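Side-chain contacts in endo-beta-1,4-glucanase (Bacillus licheniformis, PDB 2JEN), which hydrolyses the beta-1,4-glucan backbone of xyloglucan, a plant cell-wall polysaccharide, as a family 12 endo-acting glycoside hydrolase: residues T64-S69 with G74-W79; F108-R111 with N117-T120; S170-V175 with D224-L229. The protein carries 1 engineered substitution. One frame throughout, in Å; residues are numbered along the deposited sequence. Where two conformers were deposited one is given.

Contact 1: residues T64-S69 with G74-W79; sequences TIYHNS and GWVWNW
With chi1 at 73°, Tyr66 places its CG between its own backbone N and carbonyl carbon, which lays the ring across Gly74; Trp75, with chi1 at 47°, turns its indole away on the other face of the sheet. Gly74 N lies 3.5 Å above the plane of the Tyr66 ring, over its centre, and Gly74 CA gives the same face a CH-pi contact, 4.0 Å from the ring centroid. On one flank of the ring, Tyr66 CE1 comes 4.2 Å from Val76 CG2. On the opposite face of the sheet, Ile65 CG2 lies 4.0 Å from Trp75 CB, while the Trp75 NE1 bonds to Thr242 OG1 in the opposing sheet. The backbones form an antiparallel hairpin: Thr64 and Val76 exchange two hydrogen bonds, Tyr66 and Gly74 two more, with the bond from Tyr66 N to Gly74 O at 2.9 Å. The Tyr66 hydroxyl is held by Asn252 OD1, and Pro80 of a second subunit packs on Tyr66. The glycine's extended backbone (phi 163°) would jam any CB against the preceding carbonyl oxygen, and the tyrosine hydroxyl would crowd it as well. The aromatic ring thus shields a strand position that has no side chain of its own, while the four backbone bonds of the two pairs hold the strands together beneath it.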
loop_
_atom_site.group_PDB
_atom_site.type_symbol
_atom_site.label_atom_id
_atom_site.label_comp_id
_atom_site.label_asym_id
_atom_site.label_seq_id
_atom_site.Cartn_x
_atom_site.Cartn_y
_atom_site.Cartn_z
ATOM N N THR A 64 2.560 -1.684 -11.920
ATOM C CA THR A 64 2.241 -0.254 -12.043
ATOM C C THR A 64 2.808 0.266 -13.366
ATOM O O THR A 64 3.998 0.058 -13.633
ATOM C CB THR A 64 2.908 0.492 -10.866
ATOM O OG1 THR A 64 2.223 0.103 -9.650
ATOM C CG2 THR A 64 2.929 2.054 -11.022
ATOM N N ILE A 65 1.995 0.949 -14.132
ATOM C CA ILE A 65 2.412 1.637 -15.336
ATOM C C ILE A 65 2.587 3.122 -15.038
ATOM O O ILE A 65 1.861 3.664 -14.226
ATOM C CB ILE A 65 1.440 1.406 -16.516
ATOM C CG1 ILE A 65 -0.005 1.811 -16.202
ATOM C CG2 ILE A 65 1.551 -0.054 -16.988
ATOM C CD1 ILE A 65 -0.942 1.900 -17.424
ATOM N N TYR A 66 3.562 3.789 -15.672
ATOM C CA TYR A 66 3.748 5.223 -15.454
ATOM C C TYR A 66 4.172 5.951 -16.703
ATOM O O TYR A 66 4.812 5.408 -17.599
ATOM C CB TYR A 66 4.769 5.476 -14.338
ATOM C CG TYR A 66 6.226 5.206 -14.704
ATOM C CD1 TYR A 66 6.807 3.961 -14.551
ATOM C CD2 TYR A 66 7.009 6.222 -15.184
ATOM C CE1 TYR A 66 8.127 3.754 -14.866
ATOM C CE2 TYR A 66 8.339 6.032 -15.511
ATOM C CZ TYR A 66 8.882 4.781 -15.362
ATOM O OH TYR A 66 10.246 4.604 -15.608
ATOM N N HIS A 67 3.795 7.231 -16.727
ATOM C CA HIS A 67 4.184 8.149 -17.792
ATOM C C HIS A 67 4.556 9.457 -17.172
ATOM O O HIS A 67 3.688 10.119 -16.602
ATOM C CB HIS A 67 3.007 8.338 -18.766
ATOM C CG HIS A 67 3.272 9.272 -19.909
ATOM N ND1 HIS A 67 3.048 10.628 -19.813
ATOM C CD2 HIS A 67 3.723 9.047 -21.164
ATOM C CE1 HIS A 67 3.374 11.198 -20.961
ATOM N NE2 HIS A 67 3.774 10.260 -21.808
ATOM N N ASN A 68 5.829 9.833 -17.257
ATOM C CA ASN A 68 6.276 11.171 -16.848
ATOM C C ASN A 68 6.294 12.124 -18.050
ATOM O O ASN A 68 5.871 13.262 -17.946
ATOM C CB ASN A 68 7.646 11.113 -16.187
ATOM C CG ASN A 68 7.679 10.248 -14.956
ATOM O OD1 ASN A 68 6.675 10.158 -14.218
ATOM N ND2 ASN A 68 8.817 9.598 -14.720
ATOM N N SER A 69 6.812 11.640 -19.162
ATOM C CA SER A 69 6.761 12.323 -20.448
ATOM C C SER A 69 6.800 11.257 -21.544
ATOM O O SER A 69 7.059 10.075 -21.270
ATOM C CB SER A 69 7.961 13.239 -20.624
ATOM O OG SER A 69 9.118 12.490 -20.894
ATOM N N GLY A 74 7.262 3.935 -18.396
ATOM C CA GLY A 74 7.645 2.549 -18.170
ATOM C C GLY A 74 6.691 1.866 -17.223
ATOM O O GLY A 74 5.507 2.228 -17.142
ATOM N N TRP A 75 7.182 0.852 -16.542
ATOM C CA TRP A 75 6.371 0.071 -15.616
ATOM C C TRP A 75 7.272 -0.684 -14.650
ATOM O O TRP A 75 8.437 -0.879 -14.926
ATOM C CB TRP A 75 5.374 -0.851 -16.327
ATOM C CG TRP A 75 5.950 -1.664 -17.456
ATOM C CD1 TRP A 75 6.519 -2.904 -17.373
ATOM C CD2 TRP A 75 5.941 -1.323 -18.850
ATOM N NE1 TRP A 75 6.925 -3.313 -18.613
ATOM C CE2 TRP A 75 6.553 -2.385 -19.548
ATOM C CE3 TRP A 75 5.480 -0.224 -19.584
ATOM C CZ2 TRP A 75 6.754 -2.365 -20.921
ATOM C CZ3 TRP A 75 5.691 -0.204 -20.949
ATOM C CH2 TRP A 75 6.318 -1.275 -21.602
ATOM N N VAL A 76 6.691 -1.055 -13.519
ATOM C CA VAL A 76 7.337 -1.651 -12.397
ATOM C C VAL A 76 6.481 -2.876 -12.030
ATOM O O VAL A 76 5.253 -2.790 -12.070
ATOM C CB VAL A 76 7.355 -0.597 -11.279
ATOM C CG1 VAL A 76 8.240 -1.065 -10.134
ATOM C CG2 VAL A 76 7.799 0.807 -11.864
ATOM N N TRP A 77 7.099 -3.975 -11.635
ATOM C CA TRP A 77 6.347 -5.195 -11.395
ATOM C C TRP A 77 6.948 -6.080 -10.311
ATOM O O TRP A 77 8.150 -5.998 -9.980
ATOM C CB TRP A 77 6.260 -6.041 -12.679
ATOM C CG TRP A 77 7.555 -6.636 -13.191
ATOM C CD1 TRP A 77 8.129 -7.803 -12.810
ATOM C CD2 TRP A 77 8.420 -6.089 -14.202
ATOM N NE1 TRP A 77 9.297 -8.017 -13.521
ATOM C CE2 TRP A 77 9.486 -6.984 -14.387
ATOM C CE3 TRP A 77 8.389 -4.931 -14.973
ATOM C CZ2 TRP A 77 10.481 -6.773 -15.339
ATOM C CZ3 TRP A 77 9.407 -4.712 -15.907
ATOM C CH2 TRP A 77 10.409 -5.650 -16.086
ATOM N N ASN A 78 6.091 -6.945 -9.798
ATOM C CA ASN A 78 6.473 -8.025 -8.930
ATOM C C ASN A 78 5.558 -9.210 -9.144
ATOM O O ASN A 78 4.357 -9.104 -8.902
ATOM C CB ASN A 78 6.337 -7.583 -7.466
ATOM C CG ASN A 78 6.620 -8.671 -6.492
ATOM O OD1 ASN A 78 7.560 -9.428 -6.651
ATOM N ND2 ASN A 78 5.781 -8.790 -5.486
ATOM N N TRP A 79 6.121 -10.306 -9.681
ATOM C CA TRP A 79 5.384 -11.492 -10.144
ATOM C C TRP A 79 6.044 -12.724 -9.462
ATOM O O TRP A 79 6.854 -13.432 -10.066
ATOM C CB TRP A 79 5.387 -11.633 -11.662
ATOM C CG TRP A 79 4.480 -10.641 -12.274
ATOM C CD1 TRP A 79 4.823 -9.493 -12.894
ATOM C CD2 TRP A 79 3.053 -10.681 -12.268
ATOM N NE1 TRP A 79 3.695 -8.800 -13.296
ATOM C CE2 TRP A 79 2.596 -9.507 -12.883
ATOM C CE3 TRP A 79 2.119 -11.589 -11.794
ATOM C CZ2 TRP A 79 1.251 -9.249 -13.058
ATOM C CZ3 TRP A 79 0.782 -11.340 -11.983
ATOM C CH2 TRP A 79 0.361 -10.163 -12.594
#

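Contact 2: residues F108-R111 with N117-T120; sequences FPTR and NINT
Phe108 meets Ile118 with the far end of its ring: CZ lies 4.2 Å from Ile118 CG2, and the methyl sits at the ring edge, near the ring plane, not over a face. Ile118 offers its two branches to different partners. CG2 takes the phenyl edge, whereas the longer arm, stretched out at chi2 175°, carries CD1 to 3.9 Å from Thr110 CG2. These two methyls meet tip to tip, each side chain reaching from its own strand. Thr110 can present a methyl because its OG1 is turned anti to the backbone N (chi1 -174°), which leaves CG2 facing the isoleucine. No hydrogen bond crosses the contact, and the closest pair of CA atoms, Thr110 CA and Ile118 CA, stands 9.3 Å apart. That spacing is the gap between the two layers of the beta-sandwich, the jelly-roll fold of family 12: strand 110-111 pairs with 234-244 in the mixed sheet, and strand 118-128 lies between 247-260 and 210-214 in the antiparallel sheet. Side chains from both layers close round the same apolar filling, Val235 and Val238 against Phe108 from one, Val258 against both Phe108 and Ile118 from the other. The peptide bond before Pro109 is cis, placing a kink directly between the two residues that touch Ile118. Ile118 N bonds to Asn214 OD1, and the Ile118 backbone also bonds with Ile215.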
loop_
_atom_site.group_PDB
_atom_site.type_symbol
_atom_site.label_atom_id
_atom_site.label_comp_id
_atom_site.label_asym_id
_atom_site.label_seq_id
_atom_site.Cartn_x
_atom_site.Cartn_y
_atom_site.Cartn_z
ATOM N N PHE A 108 -3.083 1.978 -38.282
ATOM C CA PHE A 108 -3.640 0.620 -38.374
ATOM C C PHE A 108 -5.134 0.716 -38.580
ATOM O O PHE A 108 -5.779 1.653 -38.088
ATOM C CB PHE A 108 -3.259 -0.190 -37.120
ATOM C CG PHE A 108 -1.787 -0.269 -36.925
ATOM C CD1 PHE A 108 -0.997 -0.932 -37.851
ATOM C CD2 PHE A 108 -1.150 0.403 -35.886
ATOM C CE1 PHE A 108 0.365 -0.934 -37.715
ATOM C CE2 PHE A 108 0.194 0.374 -35.737
ATOM C CZ PHE A 108 0.972 -0.289 -36.683
ATOM N N PRO A 109 -5.722 -0.224 -39.329
ATOM C CA PRO A 109 -5.065 -1.385 -39.942
ATOM C C PRO A 109 -4.407 -1.045 -41.260
ATOM O O PRO A 109 -4.810 -0.085 -41.914
ATOM C CB PRO A 109 -6.238 -2.345 -40.176
ATOM C CG PRO A 109 -7.362 -1.439 -40.473
ATOM C CD PRO A 109 -7.166 -0.233 -39.581
ATOM N N THR A 110 -3.367 -1.798 -41.615
ATOM C CA THR A 110 -2.693 -1.657 -42.892
ATOM C C THR A 110 -2.528 -3.026 -43.528
ATOM O O THR A 110 -1.990 -3.951 -42.921
ATOM C CB THR A 110 -1.347 -0.894 -42.745
ATOM O OG1 THR A 110 -0.757 -0.630 -44.029
ATOM C CG2 THR A 110 -0.308 -1.569 -41.898
ATOM N N ARG A 111 -2.953 -3.138 -44.782
ATOM C CA ARG A 111 -2.920 -4.406 -45.467
ATOM C C ARG A 111 -1.511 -4.701 -45.945
ATOM O O ARG A 111 -0.841 -3.840 -46.488
ATOM C CB ARG A 111 -3.880 -4.427 -46.647
ATOM C CG ARG A 111 -4.418 -5.822 -46.891
ATOM C CD ARG A 111 -5.357 -5.950 -48.056
ATOM N NE ARG A 111 -6.220 -7.123 -47.889
ATOM C CZ ARG A 111 -7.278 -7.393 -48.646
ATOM N NH1 ARG A 111 -7.634 -6.562 -49.632
ATOM N NH2 ARG A 111 -8.019 -8.463 -48.385
ATOM N N ASN A 117 5.762 0.892 -45.071
ATOM C CA ASN A 117 6.804 0.769 -44.084
ATOM C C ASN A 117 6.118 0.925 -42.732
ATOM O O ASN A 117 5.235 1.749 -42.587
ATOM C CB ASN A 117 7.865 1.826 -44.307
ATOM C CG ASN A 117 8.558 1.618 -45.609
ATOM O OD1 ASN A 117 9.081 0.543 -45.835
ATOM N ND2 ASN A 117 8.482 2.610 -46.519
ATOM N N ILE A 118 6.519 0.121 -41.772
ATOM C CA ILE A 118 6.015 0.240 -40.393
ATOM C C ILE A 118 7.272 0.406 -39.530
ATOM O O ILE A 118 7.916 -0.557 -39.122
ATOM C CB ILE A 118 5.194 -0.959 -39.973
ATOM C CG1 ILE A 118 4.033 -1.200 -40.932
ATOM C CG2 ILE A 118 4.707 -0.754 -38.529
ATOM C CD1 ILE A 118 3.252 -2.446 -40.645
ATOM N N ASN A 119 7.688 1.665 -39.370
ATOM C CA ASN A 119 8.931 1.995 -38.758
ATOM C C ASN A 119 8.781 2.137 -37.266
ATOM O O ASN A 119 7.928 2.878 -36.808
ATOM C CB ASN A 119 9.473 3.277 -39.354
ATOM C CG ASN A 119 9.797 3.132 -40.842
ATOM O OD1 ASN A 119 9.396 3.939 -41.655
ATOM N ND2 ASN A 119 10.549 2.136 -41.153
ATOM N N THR A 120 9.573 1.387 -36.521
ATOM C CA THR A 120 9.543 1.485 -35.069
ATOM C C THR A 120 10.912 1.814 -34.495
ATOM O O THR A 120 11.924 1.353 -34.975
ATOM C CB THR A 120 9.032 0.180 -34.488
ATOM O OG1 THR A 120 9.999 -0.870 -34.725
ATOM C CG2 THR A 120 7.631 -0.154 -35.040
#

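Contact 3: residues S170-V175 with D224-L229; sequences SYVETV and DSKQWL
Glu173 and Lys226 approach from opposite directions and close a salt bridge, NZ to OE2 at 2.9 Å. The carboxylate is reached from above its plane, 43° out of it, while OE1 stays farther from the ammonium, at 3.4 Å from Lys226 NZ. Glu173 sets CG between its backbone N and carbonyl carbon (chi1 68°) and from there runs extended to the lysine; Lys226, by contrast, is folded at both chi2 and chi3. At its base, Lys226 CB lies 3.5 Å above the Trp228 ring plane, toward the rim. Beside the ion pair, Trp228 CH2 meets both methyls of Val172, 3.9 Å from CG1 and 3.9 Å from CG2. Glu173 OE2 also bonds to Tyr221 OH, so two partners share one oxygen. An alanine in place of Glu173 would probably leave the Lys226 ammonium without its counter-charge, freer to swing into solvent, and deprive the Tyr221 hydroxyl of its acceptor. On the strand, Tyr171 OH and Thr174 OG1 are hydrogen-bonded at 2.7 Å. Val172 and Glu173 both bond through the backbone to Val184, consistent with a bulge that lets these consecutive side chains both point to segment 224-229. At the protein surface, the contact ties strand 170-177, paired with strand 180-192, to the turn that leaves helix 215-225, with Lys186 of strand 180-192 making a cation-pi contact to Trp228.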
loop_
_atom_site.group_PDB
_atom_site.type_symbol
_atom_site.label_atom_id
_atom_site.label_comp_id
_atom_site.label_asym_id
_atom_site.label_seq_id
_atom_site.Cartn_x
_atom_site.Cartn_y
_atom_site.Cartn_z
ATOM N N SER A 170 8.715 -24.040 -32.380
ATOM C CA SER A 170 9.965 -24.731 -32.629
ATOM C C SER A 170 10.927 -23.852 -33.414
ATOM O O SER A 170 10.530 -23.044 -34.256
ATOM C CB SER A 170 9.732 -26.040 -33.391
ATOM O OG SER A 170 9.117 -26.978 -32.534
ATOM N N TYR A 171 12.199 -24.020 -33.120
ATOM C CA TYR A 171 13.256 -23.280 -33.778
ATOM C C TYR A 171 13.367 -23.656 -35.255
ATOM O O TYR A 171 13.448 -24.840 -35.597
ATOM C CB TYR A 171 14.583 -23.568 -33.076
ATOM C CG TYR A 171 15.792 -22.931 -33.729
ATOM C CD1 TYR A 171 15.989 -21.560 -33.770
ATOM C CD2 TYR A 171 16.736 -23.730 -34.358
ATOM C CE1 TYR A 171 17.108 -21.014 -34.375
ATOM C CE2 TYR A 171 17.842 -23.178 -34.965
ATOM C CZ TYR A 171 18.022 -21.832 -34.974
ATOM O OH TYR A 171 19.175 -21.301 -35.557
ATOM N N VAL A 172 13.447 -22.640 -36.098
ATOM C CA VAL A 172 13.548 -22.781 -37.535
ATOM C C VAL A 172 14.993 -22.602 -38.002
ATOM O O VAL A 172 15.623 -23.537 -38.546
ATOM C CB VAL A 172 12.635 -21.771 -38.257
ATOM C CG1 VAL A 172 12.733 -21.981 -39.775
ATOM C CG2 VAL A 172 11.176 -21.905 -37.773
ATOM N N GLU A 173 15.516 -21.408 -37.813
ATOM C CA GLU A 173 16.803 -20.971 -38.308
ATOM C C GLU A 173 17.145 -19.609 -37.740
ATOM O O GLU A 173 16.290 -18.937 -37.158
ATOM C CB GLU A 173 16.790 -20.888 -39.836
ATOM C CG GLU A 173 15.914 -19.807 -40.399
ATOM C CD GLU A 173 15.546 -19.985 -41.867
ATOM O OE1 GLU A 173 15.963 -20.991 -42.468
ATOM O OE2 GLU A 173 14.818 -19.125 -42.427
ATOM N N THR A 174 18.401 -19.203 -37.916
ATOM C CA THR A 174 18.882 -17.874 -37.589
ATOM C C THR A 174 18.992 -17.066 -38.854
ATOM O O THR A 174 19.506 -17.551 -39.878
ATOM C CB THR A 174 20.163 -17.943 -36.808
ATOM O OG1 THR A 174 19.912 -18.652 -35.589
ATOM C CG2 THR A 174 20.731 -16.570 -36.479
ATOM N N VAL A 175 18.471 -15.842 -38.817
ATOM C CA VAL A 175 18.412 -14.960 -39.976
ATOM C C VAL A 175 18.930 -13.583 -39.652
ATOM O O VAL A 175 18.875 -13.144 -38.494
ATOM C CB VAL A 175 16.966 -14.807 -40.526
ATOM C CG1 VAL A 175 16.398 -16.138 -40.808
ATOM C CG2 VAL A 175 16.053 -14.065 -39.494
ATOM N N ASP A 224 7.288 -13.802 -48.251
ATOM C CA ASP A 224 7.979 -14.057 -49.528
ATOM C C ASP A 224 9.064 -15.114 -49.384
ATOM O O ASP A 224 9.327 -15.872 -50.342
ATOM C CB ASP A 224 8.633 -12.761 -50.013
ATOM C CG ASP A 224 7.640 -11.665 -50.336
ATOM O OD1 ASP A 224 6.512 -11.981 -50.755
ATOM O OD2 ASP A 224 8.003 -10.466 -50.138
ATOM N N SER A 225 9.771 -15.165 -48.262
ATOM C CA SER A 225 10.848 -16.145 -48.104
ATOM C C SER A 225 10.348 -17.471 -47.585
ATOM O O SER A 225 10.783 -18.531 -48.055
ATOM C CB SER A 225 11.963 -15.625 -47.211
ATOM O OG SER A 225 12.512 -14.461 -47.763
ATOM N N LYS A 226 9.413 -17.469 -46.631
ATOM C CA LYS A 226 8.965 -18.714 -45.998
ATOM C C LYS A 226 7.596 -19.215 -46.455
ATOM O O LYS A 226 7.229 -20.334 -46.143
ATOM C CB LYS A 226 8.955 -18.553 -44.467
ATOM C CG LYS A 226 10.233 -18.007 -43.900
ATOM C CD LYS A 226 11.522 -18.783 -44.247
ATOM C CE LYS A 226 11.599 -20.145 -43.618
ATOM N NZ LYS A 226 12.932 -20.808 -43.891
ATOM N N GLN A 227 6.824 -18.374 -47.151
ATOM C CA GLN A 227 5.459 -18.701 -47.575
ATOM C C GLN A 227 4.539 -19.119 -46.412
ATOM O O GLN A 227 3.654 -19.982 -46.525
ATOM C CB GLN A 227 5.465 -19.765 -48.679
ATOM C CG GLN A 227 6.259 -19.327 -49.928
ATOM C CD GLN A 227 7.752 -19.524 -49.806
ATOM O OE1 GLN A 227 8.532 -18.671 -50.247
ATOM N NE2 GLN A 227 8.169 -20.667 -49.231
ATOM N N TRP A 228 4.673 -18.368 -45.314
ATOM C CA TRP A 228 3.918 -18.602 -44.088
ATOM C C TRP A 228 2.877 -17.540 -43.773
ATOM O O TRP A 228 2.175 -17.641 -42.764
ATOM C CB TRP A 228 4.893 -18.698 -42.918
ATOM C CG TRP A 228 5.654 -19.936 -42.855
ATOM C CD1 TRP A 228 5.371 -21.115 -43.511
ATOM C CD2 TRP A 228 6.832 -20.164 -42.123
ATOM N NE1 TRP A 228 6.294 -22.049 -43.198
ATOM C CE2 TRP A 228 7.226 -21.506 -42.377
ATOM C CE3 TRP A 228 7.604 -19.379 -41.267
ATOM C CZ2 TRP A 228 8.316 -22.088 -41.770
ATOM C CZ3 TRP A 228 8.774 -19.970 -40.715
ATOM C CH2 TRP A 228 9.091 -21.295 -40.972
ATOM N N LEU A 229 2.760 -16.512 -44.598
ATOM C CA LEU A 229 1.878 -15.396 -44.312
ATOM C C LEU A 229 1.373 -14.827 -45.625
ATOM O O LEU A 229 2.186 -14.495 -46.501
ATOM C CB LEU A 229 2.666 -14.356 -43.519
ATOM C CG LEU A 229 1.914 -13.153 -42.955
ATOM C CD1 LEU A 229 0.844 -13.588 -41.949
ATOM C CD2 LEU A 229 2.933 -12.242 -42.318
#

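How the contacts relate
The contacts follow one another along the chain, and none touches another. Contact 1 lies in the hairpin 62-67/72-79 of the antiparallel sheet. Contact 2, its centre about 26 Å away, reaches that same sheet through strand 118-128 and joins it to the mixed sheet through strand 110-111. Contact 3, centred about 21 Å from the centre of contact 2, meets the mixed sheet again at strand 170-177 and fastens it to the end of helix 215-225. Contacts 1 and 3 lie on opposite sides of the chain's centre, their centres about 34 Å apart. Together they sample within-sheet pairing, packing between the layers and a surface clasp in the sandwich whose mixed sheet contributes residues such as Trp159 and Glu243 to the glycan pocket.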